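Local structure of sensor histidine kinase (Pseudomonas syringae pv. tomato, 3CIT) at residues R33-L37 with G49-E53; V36-C41 with T114-A118; A40-V44 with D130-L134; H95-V99 with S120-S124. The protein is a putative sensor histidine kinase of a two-component system, probably a dimeric phosphorelay kinase, and is represented here by its GAF domain alone. The contacts are given in a common frame with arbitrary orientation. Numbering follows the deposited sequence.

Interaction 1 of 4, residues R33-L37 with G49-E53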
loop_
_atom_site.group_PDB
_atom_site.type_symbol
_atom_site.label_atom_id
_atom_site.label_comp_id
_atom_site.label_asym_id
_atom_site.label_seq_id
_atom_site.Cartn_x
_atom_site.Cartn_y
_atom_site.Cartn_z
ATOM N N ARG A 33 -7.806 6.507 21.160
ATOM C CA ARG A 33 -6.811 5.445 21.142
ATOM C C ARG A 33 -7.392 4.114 21.626
ATOM O O ARG A 33 -7.238 3.101 20.974
ATOM C CB ARG A 33 -5.628 5.830 22.009
ATOM C CG ARG A 33 -4.866 7.036 21.524
ATOM C CD ARG A 33 -3.787 7.385 22.521
ATOM N NE ARG A 33 -2.849 8.333 21.945
ATOM C CZ ARG A 33 -2.702 9.584 22.347
ATOM N NH1 ARG A 33 -3.408 10.057 23.363
ATOM N NH2 ARG A 33 -1.840 10.379 21.715
ATOM N N LYS A 34 -8.079 4.139 22.756
ATOM C CA LYS A 34 -8.731 2.933 23.285
ATOM C C LYS A 34 -9.787 2.387 22.347
ATOM O O LYS A 34 -9.916 1.190 22.216
ATOM C CB LYS A 34 -9.400 3.212 24.617
ATOM C CG LYS A 34 -8.458 3.330 25.758
ATOM C CD LYS A 34 -9.233 3.745 27.009
ATOM C CE LYS A 34 -8.334 3.862 28.211
ATOM N NZ LYS A 34 -8.976 4.696 29.257
ATOM N N CYS A 35 -10.539 3.261 21.700
ATOM C CA CYS A 35 -11.619 2.828 20.809
ATOM C C CYS A 35 -11.056 2.071 19.612
ATOM O O CYS A 35 -11.513 0.977 19.286
ATOM C CB CYS A 35 -12.418 4.043 20.339
ATOM S SG CYS A 35 -13.695 3.728 19.091
ATOM N N VAL A 36 -10.064 2.664 18.962
ATOM C CA VAL A 36 -9.478 2.049 17.789
ATOM C C VAL A 36 -8.778 0.763 18.169
ATOM O O VAL A 36 -8.930 -0.248 17.489
ATOM C CB VAL A 36 -8.537 3.017 17.029
ATOM C CG1 VAL A 36 -7.738 2.302 15.965
ATOM C CG2 VAL A 36 -9.336 4.158 16.422
ATOM N N LEU A 37 -8.011 0.761 19.256
ATOM C CA LEU A 37 -7.320 -0.475 19.612
ATOM C C LEU A 37 -8.305 -1.615 19.923
ATOM O O LEU A 37 -8.169 -2.729 19.381
ATOM C CB LEU A 37 -6.369 -0.222 20.783
ATOM C CG LEU A 37 -5.522 -1.377 21.224
ATOM C CD1 LEU A 37 -4.610 -1.878 20.126
ATOM C CD2 LEU A 37 -4.749 -0.884 22.467
ATOM N N GLY A 49 -3.167 -6.079 22.279
ATOM C CA GLY A 49 -2.738 -5.008 21.423
ATOM C C GLY A 49 -2.194 -3.855 22.200
ATOM O O GLY A 49 -2.432 -3.704 23.412
ATOM N N LEU A 50 -1.409 -3.050 21.522
ATOM C CA LEU A 50 -1.027 -1.783 22.080
ATOM C C LEU A 50 -0.872 -0.740 20.973
ATOM O O LEU A 50 -0.847 -1.059 19.779
ATOM C CB LEU A 50 0.220 -1.951 22.964
ATOM C CG LEU A 50 1.479 -2.551 22.393
ATOM C CD1 LEU A 50 2.131 -1.564 21.475
ATOM C CD2 LEU A 50 2.455 -2.974 23.514
ATOM N N LEU A 51 -0.796 0.507 21.402
ATOM C CA LEU A 51 -0.472 1.619 20.536
ATOM C C LEU A 51 0.833 2.258 21.017
ATOM O O LEU A 51 1.002 2.557 22.207
ATOM C CB LEU A 51 -1.609 2.632 20.552
ATOM C CG LEU A 51 -1.439 3.831 19.640
ATOM C CD1 LEU A 51 -1.388 3.403 18.110
ATOM C CD2 LEU A 51 -2.581 4.813 19.895
ATOM N N LEU A 52 1.761 2.437 20.081
ATOM C CA LEU A 52 3.055 3.039 20.355
ATOM C C LEU A 52 3.097 4.366 19.636
ATOM O O LEU A 52 2.685 4.445 18.486
ATOM C CB LEU A 52 4.166 2.170 19.793
ATOM C CG LEU A 52 4.331 0.790 20.387
ATOM C CD1 LEU A 52 5.537 0.094 19.727
ATOM C CD2 LEU A 52 4.485 0.877 21.931
ATOM N N GLU A 53 3.605 5.396 20.293
ATOM C CA GLU A 53 3.800 6.691 19.663
ATOM C C GLU A 53 5.157 7.273 20.056
ATOM O O GLU A 53 5.653 7.032 21.158
ATOM C CB GLU A 53 2.687 7.652 20.038
ATOM C CG GLU A 53 1.340 7.285 19.419
ATOM C CD GLU A 53 0.216 8.084 20.031
ATOM O OE1 GLU A 53 0.266 9.317 19.928
ATOM O OE2 GLU A 53 -0.709 7.467 20.599
#
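Helix segment 33-37 crosses strand segment 49-53 at 133° between their N-to-C directions, so the two cross obliquely, in largely opposed directions, with axes 9.0 Å apart at closest approach. The backbones come nearest at Leu37 and Gly49, with CA atoms 6.7 Å apart. This is helix-on-sheet packing in a GAF domain, whose central antiparallel sheet has strand order 2-1-5-4-3. Helix 29-43 leads through a short turn into strand 48-53, the second strand from one edge of the sheet, and lies back over it. The side chains of Leu51 and Glu53 start toward the helix, and Gly49 offers bare backbone on the same face, as the alternation of a strand demands. Arg33 and Leu37, one helical turn apart, point back at them. Leu37 CD1 rests on the backbone, 3.7 Å from Gly49 C and 3.7 Å from Leu50 N. A CB on residue 49 would clash with this methyl, so glycine lets the leucine sit close. Leu51 fills the middle of the contact, and its CD2 lies 3.6 Å from Arg33 CG, against the aliphatic part of the arginine. At the partly exposed end the arginine forms a two-pronged salt bridge with Glu53. Thr63 on the next strand also hydrogen-bonds to Glu53 OE2. Arg33 NE donates to Glu53 OE2 at 2.7 Å, and Arg33 NH2 donates to Glu53 OE1 at 3.0 Å.

Interaction 2 of 4, residues V36-C41 with T114-A118. With SO4 (sulfate ion), chain C.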
loop_
_atom_site.group_PDB
_atom_site.type_symbol
_atom_site.label_atom_id
_atom_site.label_comp_id
_atom_site.label_asym_id
_atom_site.label_seq_id
_atom_site.Cartn_x
_atom_site.Cartn_y
_atom_site.Cartn_z
ATOM N N VAL A 36 -10.064 2.664 18.962
ATOM C CA VAL A 36 -9.478 2.049 17.789
ATOM C C VAL A 36 -8.778 0.763 18.169
ATOM O O VAL A 36 -8.930 -0.248 17.489
ATOM C CB VAL A 36 -8.537 3.017 17.029
ATOM C CG1 VAL A 36 -7.738 2.302 15.965
ATOM C CG2 VAL A 36 -9.336 4.158 16.422
ATOM N N LEU A 37 -8.011 0.761 19.256
ATOM C CA LEU A 37 -7.320 -0.475 19.612
ATOM C C LEU A 37 -8.305 -1.615 19.923
ATOM O O LEU A 37 -8.169 -2.729 19.381
ATOM C CB LEU A 37 -6.369 -0.222 20.783
ATOM C CG LEU A 37 -5.522 -1.377 21.224
ATOM C CD1 LEU A 37 -4.610 -1.878 20.126
ATOM C CD2 LEU A 37 -4.749 -0.884 22.467
ATOM N N GLN A 38 -9.309 -1.339 20.744
ATOM C CA GLN A 38 -10.290 -2.344 21.112
ATOM C C GLN A 38 -11.029 -2.884 19.897
ATOM O O GLN A 38 -11.197 -4.116 19.731
ATOM C CB GLN A 38 -11.298 -1.775 22.123
ATOM C CG GLN A 38 -10.652 -1.536 23.484
ATOM C CD GLN A 38 -11.617 -0.993 24.527
ATOM O OE1 GLN A 38 -12.710 -0.505 24.201
ATOM N NE2 GLN A 38 -11.198 -1.037 25.776
ATOM N N ARG A 39 -11.483 -1.979 19.039
ATOM C CA ARG A 39 -12.222 -2.408 17.839
ATOM C C ARG A 39 -11.363 -3.190 16.851
ATOM O O ARG A 39 -11.843 -4.151 16.241
ATOM C CB ARG A 39 -12.855 -1.203 17.154
ATOM C CG ARG A 39 -13.999 -0.675 17.978
ATOM C CD ARG A 39 -14.836 0.285 17.239
ATOM N NE ARG A 39 -15.888 0.814 18.078
ATOM C CZ ARG A 39 -16.822 1.637 17.638
ATOM N NH1 ARG A 39 -16.841 2.006 16.358
ATOM N NH2 ARG A 39 -17.756 2.057 18.468
ATOM N N ALA A 40 -10.105 -2.764 16.683
ATOM C CA ALA A 40 -9.174 -3.434 15.803
ATOM C C ALA A 40 -8.892 -4.845 16.316
ATOM O O ALA A 40 -8.984 -5.805 15.560
ATOM C CB ALA A 40 -7.844 -2.596 15.640
ATOM N N CYS A 41 -8.577 -4.988 17.602
ATOM C CA CYS A 41 -8.384 -6.317 18.181
ATOM C C CYS A 41 -9.603 -7.228 17.987
ATOM O O CYS A 41 -9.446 -8.372 17.556
ATOM C CB CYS A 41 -7.987 -6.225 19.665
ATOM S SG CYS A 41 -6.338 -5.551 19.914
ATOM N N THR A 114 2.746 3.133 15.842
ATOM C CA THR A 114 2.318 1.853 15.300
ATOM C C THR A 114 1.214 1.304 16.149
ATOM O O THR A 114 1.337 1.274 17.379
ATOM C CB THR A 114 3.401 0.740 15.337
ATOM O OG1 THR A 114 4.683 1.318 15.142
ATOM C CG2 THR A 114 3.075 -0.238 14.261
ATOM N N LEU A 115 0.142 0.871 15.496
ATOM C CA LEU A 115 -0.858 0.050 16.139
ATOM C C LEU A 115 -0.343 -1.389 16.078
ATOM O O LEU A 115 0.015 -1.879 14.990
ATOM C CB LEU A 115 -2.206 0.258 15.416
ATOM C CG LEU A 115 -3.477 -0.370 15.952
ATOM C CD1 LEU A 115 -3.738 0.145 17.364
ATOM C CD2 LEU A 115 -4.692 -0.070 14.975
ATOM N N VAL A 116 -0.255 -2.049 17.230
ATOM C CA VAL A 116 0.342 -3.358 17.342
ATOM C C VAL A 116 -0.763 -4.284 17.831
ATOM O O VAL A 116 -1.270 -4.116 18.945
ATOM C CB VAL A 116 1.538 -3.391 18.331
ATOM C CG1 VAL A 116 2.193 -4.852 18.414
ATOM C CG2 VAL A 116 2.647 -2.359 17.969
ATOM N N LEU A 117 -1.185 -5.219 16.989
ATOM C CA LEU A 117 -2.132 -6.241 17.401
ATOM C C LEU A 117 -1.349 -7.527 17.570
ATOM O O LEU A 117 -0.388 -7.792 16.830
ATOM C CB LEU A 117 -3.226 -6.434 16.339
ATOM C CG LEU A 117 -3.879 -5.158 15.784
ATOM C CD1 LEU A 117 -5.072 -5.539 14.819
ATOM C CD2 LEU A 117 -4.300 -4.237 16.879
ATOM N N ALA A 118 -1.745 -8.351 18.537
ATOM C CA ALA A 118 -0.986 -9.550 18.840
ATOM C C ALA A 118 -1.909 -10.618 19.358
ATOM O O ALA A 118 -2.950 -10.301 19.912
ATOM C CB ALA A 118 0.106 -9.252 19.881
HETATM S S SO4 C . -17.736 -0.581 21.291
HETATM O O1 SO4 C . -18.178 0.811 21.285
HETATM O O2 SO4 C . -16.797 -0.837 20.207
HETATM O O3 SO4 C . -17.078 -0.868 22.562
HETATM O O4 SO4 C . -18.903 -1.449 21.135
#
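Leu115 and Leu117 are the bumps on this face of the strand. Both point at the helix, while Val116 between them points away. Leu115 fits among Val36, Leu37 and Ala40: its CD2 lies 4.0 Å from Val36 CG1 and 4.1 Å from Ala40 CB. The small Ala40 makes a shallow hollow one helical turn after Val36. Leu117 CD2 dips into it, 4.1 Å from Ala40 CB, and also meets Cys41 SG at 3.9 Å. Leu37 CD1 rests over the groove where the two leucines meet, 3.5 Å from Leu115 CD1 and 4.0 Å from Leu117 CD2. This is the buried core between helix 29-43 and the central strand 111-119 of the GAF-domain sheet. The segments run 39° apart, with axes 9.3 Å apart at closest approach. Helix 128-156 covers one flank, with Leu134 on Ala40 and Leu117, and Leu137 on Val36. On the side of the helix away from the strand, Arg39 NE donates to sulfate O2 at 2.8 Å; Glu23 makes a salt bridge with Arg39 NH1.

Interaction 3 of 4, residues A40-V44 with D130-L134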
loop_
_atom_site.group_PDB
_atom_site.type_symbol
_atom_site.label_atom_id
_atom_site.label_comp_id
_atom_site.label_asym_id
_atom_site.label_seq_id
_atom_site.Cartn_x
_atom_site.Cartn_y
_atom_site.Cartn_z
ATOM N N ALA A 40 -10.105 -2.764 16.683
ATOM C CA ALA A 40 -9.174 -3.434 15.803
ATOM C C ALA A 40 -8.892 -4.845 16.316
ATOM O O ALA A 40 -8.984 -5.805 15.560
ATOM C CB ALA A 40 -7.844 -2.596 15.640
ATOM N N CYS A 41 -8.577 -4.988 17.602
ATOM C CA CYS A 41 -8.384 -6.317 18.181
ATOM C C CYS A 41 -9.603 -7.228 17.987
ATOM O O CYS A 41 -9.446 -8.372 17.556
ATOM C CB CYS A 41 -7.987 -6.225 19.665
ATOM S SG CYS A 41 -6.338 -5.551 19.914
ATOM N N ALA A 42 -10.800 -6.727 18.269
ATOM C CA ALA A 42 -12.016 -7.507 18.145
ATOM C C ALA A 42 -12.260 -7.929 16.706
ATOM O O ALA A 42 -12.684 -9.066 16.442
ATOM C CB ALA A 42 -13.257 -6.720 18.701
ATOM N N PHE A 43 -11.972 -7.015 15.787
ATOM C CA PHE A 43 -12.302 -7.192 14.367
ATOM C C PHE A 43 -11.625 -8.425 13.784
ATOM O O PHE A 43 -12.215 -9.145 13.003
ATOM C CB PHE A 43 -11.959 -5.952 13.546
ATOM C CG PHE A 43 -12.587 -5.971 12.174
ATOM C CD1 PHE A 43 -13.956 -5.807 12.026
ATOM C CD2 PHE A 43 -11.825 -6.191 11.042
ATOM C CE1 PHE A 43 -14.556 -5.857 10.744
ATOM C CE2 PHE A 43 -12.445 -6.231 9.764
ATOM C CZ PHE A 43 -13.784 -6.076 9.644
ATOM N N VAL A 44 -10.400 -8.685 14.221
ATOM C CA VAL A 44 -9.622 -9.823 13.720
ATOM C C VAL A 44 -9.370 -10.897 14.784
ATOM O O VAL A 44 -8.522 -11.766 14.592
ATOM C CB VAL A 44 -8.291 -9.368 13.041
ATOM C CG1 VAL A 44 -8.565 -8.667 11.680
ATOM C CG2 VAL A 44 -7.435 -8.523 13.993
ATOM N N ASP A 130 -9.214 -7.472 5.517
ATOM C CA ASP A 130 -9.253 -7.110 6.933
ATOM C C ASP A 130 -8.018 -6.298 7.303
ATOM O O ASP A 130 -8.121 -5.284 7.972
ATOM C CB ASP A 130 -9.366 -8.342 7.852
ATOM C CG ASP A 130 -10.732 -8.977 7.848
ATOM O OD1 ASP A 130 -11.695 -8.371 7.326
ATOM O OD2 ASP A 130 -10.843 -10.068 8.430
ATOM N N ILE A 131 -6.845 -6.765 6.876
ATOM C CA ILE A 131 -5.606 -6.055 7.129
ATOM C C ILE A 131 -5.609 -4.651 6.524
ATOM O O ILE A 131 -5.282 -3.684 7.213
ATOM C CB ILE A 131 -4.385 -6.852 6.638
ATOM C CG1 ILE A 131 -4.221 -8.125 7.480
ATOM C CG2 ILE A 131 -3.088 -5.955 6.747
ATOM C CD1 ILE A 131 -3.097 -9.057 7.020
ATOM N N GLU A 132 -6.046 -4.540 5.264
ATOM C CA GLU A 132 -6.167 -3.249 4.612
ATOM C C GLU A 132 -7.137 -2.287 5.324
ATOM O O GLU A 132 -6.871 -1.103 5.412
ATOM C CB GLU A 132 -6.642 -3.422 3.169
ATOM C CG GLU A 132 -5.660 -3.992 2.222
ATOM C CD GLU A 132 -6.232 -3.954 0.777
ATOM O OE1 GLU A 132 -7.098 -4.739 0.459
ATOM O OE2 GLU A 132 -5.798 -3.123 -0.006
ATOM N N SER A 133 -8.249 -2.809 5.823
ATOM C CA SER A 133 -9.212 -2.021 6.583
ATOM C C SER A 133 -8.597 -1.539 7.898
ATOM O O SER A 133 -8.741 -0.361 8.254
ATOM C CB SER A 133 -10.497 -2.846 6.805
ATOM O OG SER A 133 -11.065 -3.170 5.559
ATOM N N LEU A 134 -7.908 -2.427 8.624
ATOM C CA LEU A 134 -7.223 -2.029 9.859
ATOM C C LEU A 134 -6.132 -0.997 9.593
ATOM O O LEU A 134 -5.971 -0.076 10.382
ATOM C CB LEU A 134 -6.627 -3.237 10.599
ATOM C CG LEU A 134 -7.665 -4.236 11.117
ATOM C CD1 LEU A 134 -7.023 -5.423 11.794
ATOM C CD2 LEU A 134 -8.637 -3.553 12.086
HETATM O O HOH W 1 -12.174 -10.687 10.678
#
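Apolar packing centres on Leu134, which has the largest covered area in this helix-to-helix contact. Its CD2 sits 3.8 Å from Ala40 CB, where the CA atoms of Ala40 and Leu134 come within 6.4 Å, and 4.3 Å from Phe43 CD2. Its other methyl, CD1, meets Val44 CG1 at 3.6 Å. Val44 CG1 also touches Asp130 CB at 3.9 Å. Leu134 thus lies among three side chains at the C-terminal end of helix 29-43, where Val44 is the first residue to leave helical backbone angles. The polar part is bridged by solvent, for no direct hydrogen bond joins the segments. One water donates to Phe43 O at 2.8 Å and to Asp130 OD2 at 2.7 Å, so it ties a carbonyl in the last helical turn to the acid. Asp130 OD1 lies 3.3 Å from Phe43 CE2, but its charge is met by a salt bridge to Arg13. The contact joins two helices of the GAF domain above its sheet. Leu117 of strand 111-119 packs against Ala40, Val44 and Leu134 from the sheet side. Helix 3-26 covers Phe43 and Leu134 through Leu16.

Interaction 4 of 4, residues H95-V99 with S120-S124. With SO4 (sulfate ion), chain J.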
loop_
_atom_site.group_PDB
_atom_site.type_symbol
_atom_site.label_atom_id
_atom_site.label_comp_id
_atom_site.label_asym_id
_atom_site.label_seq_id
_atom_site.Cartn_x
_atom_site.Cartn_y
_atom_site.Cartn_z
ATOM N N HIS A 95 5.210 -15.645 24.071
ATOM C CA HIS A 95 3.922 -15.367 24.695
ATOM C C HIS A 95 2.873 -14.840 23.691
ATOM O O HIS A 95 1.677 -14.973 23.918
ATOM C CB HIS A 95 4.112 -14.364 25.829
ATOM C CG HIS A 95 4.669 -14.969 27.080
ATOM N ND1 HIS A 95 6.022 -15.116 27.294
ATOM C CD2 HIS A 95 4.057 -15.506 28.154
ATOM C CE1 HIS A 95 6.216 -15.686 28.472
ATOM N NE2 HIS A 95 5.041 -15.946 29.011
ATOM N N LEU A 96 3.350 -14.216 22.628
ATOM C CA LEU A 96 2.537 -13.588 21.574
ATOM C C LEU A 96 3.094 -13.982 20.226
ATOM O O LEU A 96 3.847 -13.235 19.566
ATOM C CB LEU A 96 2.500 -12.053 21.720
ATOM C CG LEU A 96 1.815 -11.527 22.988
ATOM C CD1 LEU A 96 2.014 -10.023 23.186
ATOM C CD2 LEU A 96 0.300 -11.868 22.997
ATOM N N PRO A 97 2.804 -15.217 19.827
ATOM C CA PRO A 97 3.422 -15.751 18.615
ATOM C C PRO A 97 3.023 -15.146 17.258
ATOM O O PRO A 97 3.614 -15.512 16.260
ATOM C CB PRO A 97 3.085 -17.241 18.656
ATOM C CG PRO A 97 1.993 -17.396 19.617
ATOM C CD PRO A 97 2.008 -16.224 20.555
ATOM N N CYS A 98 2.016 -14.292 17.237
ATOM C CA CYS A 98 1.549 -13.631 16.017
ATOM C C CYS A 98 1.376 -12.154 16.365
ATOM O O CYS A 98 0.716 -11.824 17.358
ATOM C CB CYS A 98 0.190 -14.257 15.564
ATOM S SG CYS A 98 0.471 -15.851 14.918
ATOM N N VAL A 99 1.918 -11.286 15.514
ATOM C CA VAL A 99 1.831 -9.842 15.669
ATOM C C VAL A 99 1.591 -9.183 14.311
ATOM O O VAL A 99 2.215 -9.547 13.319
ATOM C CB VAL A 99 3.119 -9.290 16.292
ATOM C CG1 VAL A 99 3.089 -7.720 16.372
ATOM C CG2 VAL A 99 3.326 -9.921 17.673
ATOM N N SER A 120 -2.210 -14.515 21.532
ATOM C CA SER A 120 -1.559 -15.445 22.439
ATOM C C SER A 120 -1.291 -16.813 21.842
ATOM O O SER A 120 -0.487 -17.555 22.388
ATOM C CB SER A 120 -2.410 -15.617 23.698
ATOM O OG SER A 120 -3.688 -16.133 23.357
ATOM N N VAL A 121 -1.962 -17.153 20.743
ATOM C CA VAL A 121 -1.731 -18.411 20.062
ATOM C C VAL A 121 -1.534 -18.175 18.551
ATOM O O VAL A 121 -2.011 -17.180 17.977
ATOM C CB VAL A 121 -2.848 -19.464 20.315
ATOM C CG1 VAL A 121 -2.890 -19.904 21.799
ATOM C CG2 VAL A 121 -4.166 -18.970 19.873
ATOM N N ALA A 122 -0.779 -19.069 17.930
ATOM C CA ALA A 122 -0.515 -18.984 16.482
ATOM C C ALA A 122 -1.832 -19.067 15.706
ATOM O O ALA A 122 -2.654 -19.978 15.921
ATOM C CB ALA A 122 0.452 -20.093 16.051
ATOM N N ILE A 123 -2.058 -18.091 14.828
ATOM C CA ILE A 123 -3.210 -18.082 13.926
ATOM C C ILE A 123 -2.683 -17.704 12.535
ATOM O O ILE A 123 -1.562 -17.217 12.413
ATOM C CB ILE A 123 -4.295 -17.061 14.347
ATOM C CG1 ILE A 123 -3.726 -15.646 14.525
ATOM C CG2 ILE A 123 -4.996 -17.517 15.645
ATOM C CD1 ILE A 123 -4.789 -14.581 14.683
ATOM N N SER A 124 -3.469 -17.917 11.498
ATOM C CA SER A 124 -3.073 -17.443 10.156
ATOM C C SER A 124 -3.244 -15.931 10.126
ATOM O O SER A 124 -4.090 -15.380 10.837
ATOM C CB SER A 124 -3.931 -18.080 9.092
ATOM O OG SER A 124 -3.699 -19.457 9.031
HETATM S S SO4 J . -5.418 -20.829 11.900
HETATM O O1 SO4 J . -5.476 -21.520 13.206
HETATM O O2 SO4 J . -5.723 -19.370 12.082
HETATM O O3 SO4 J . -4.090 -21.113 11.324
HETATM O O4 SO4 J . -6.419 -21.427 10.987
#
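A cysteine sulfur accepts a backbone hydrogen bond here: Ile123 N donates to Cys98 SG at 3.4 Å, with an N-H...S angle of 167°. It is the only hydrogen bond between the segments. The same sulfur packs 3.6 Å from Ala122 CA and 4.2 Å from Ile123 CG1. The Pro97 ring packs on the backbone of residues 120-122, with Pro97 CD 3.4 Å from Ser120 O and Pro97 CG 3.7 Å from Ala122 N. Ser120 CA lies 3.6 Å from His95 O and makes a weak C-H...O contact with it. The segments lie at one end of the GAF-domain sheet. Residues 95-97 lead into strand 98-105, and residues 120-124 leave strand 111-119 toward helix 128-156. Beyond the contact, Ser120 OG hydrogen-bonds to Asp47. Ser124 N donates to sulfate O2 at 2.7 Å, and Gln8 of the third subunit binds the same ion. Between these two segments the contact therefore rests on a sulfur acceptor and van der Waals packing, not on strand pairing.

From the N terminus, helix 29-43 comes first in three of the four contacts. Interaction 1 closes the short loop from this helix to strand 48-53. Interaction 2 starts from an overlapping part of the helix and spans 72 residues to strand 111-119, next to strand 48-53 in the sheet. Interaction 3 starts further along the helix and reaches helix 128-156, which follows strand 111-119. It crosses interaction 1. Interaction 4 opens after interaction 1 has closed, crosses interaction 2 and lies wholly within the span of interaction 3. It ties the approach to strand 98-105 to the exit from strand 111-119. Together they join two helices, the sheet and its end loop.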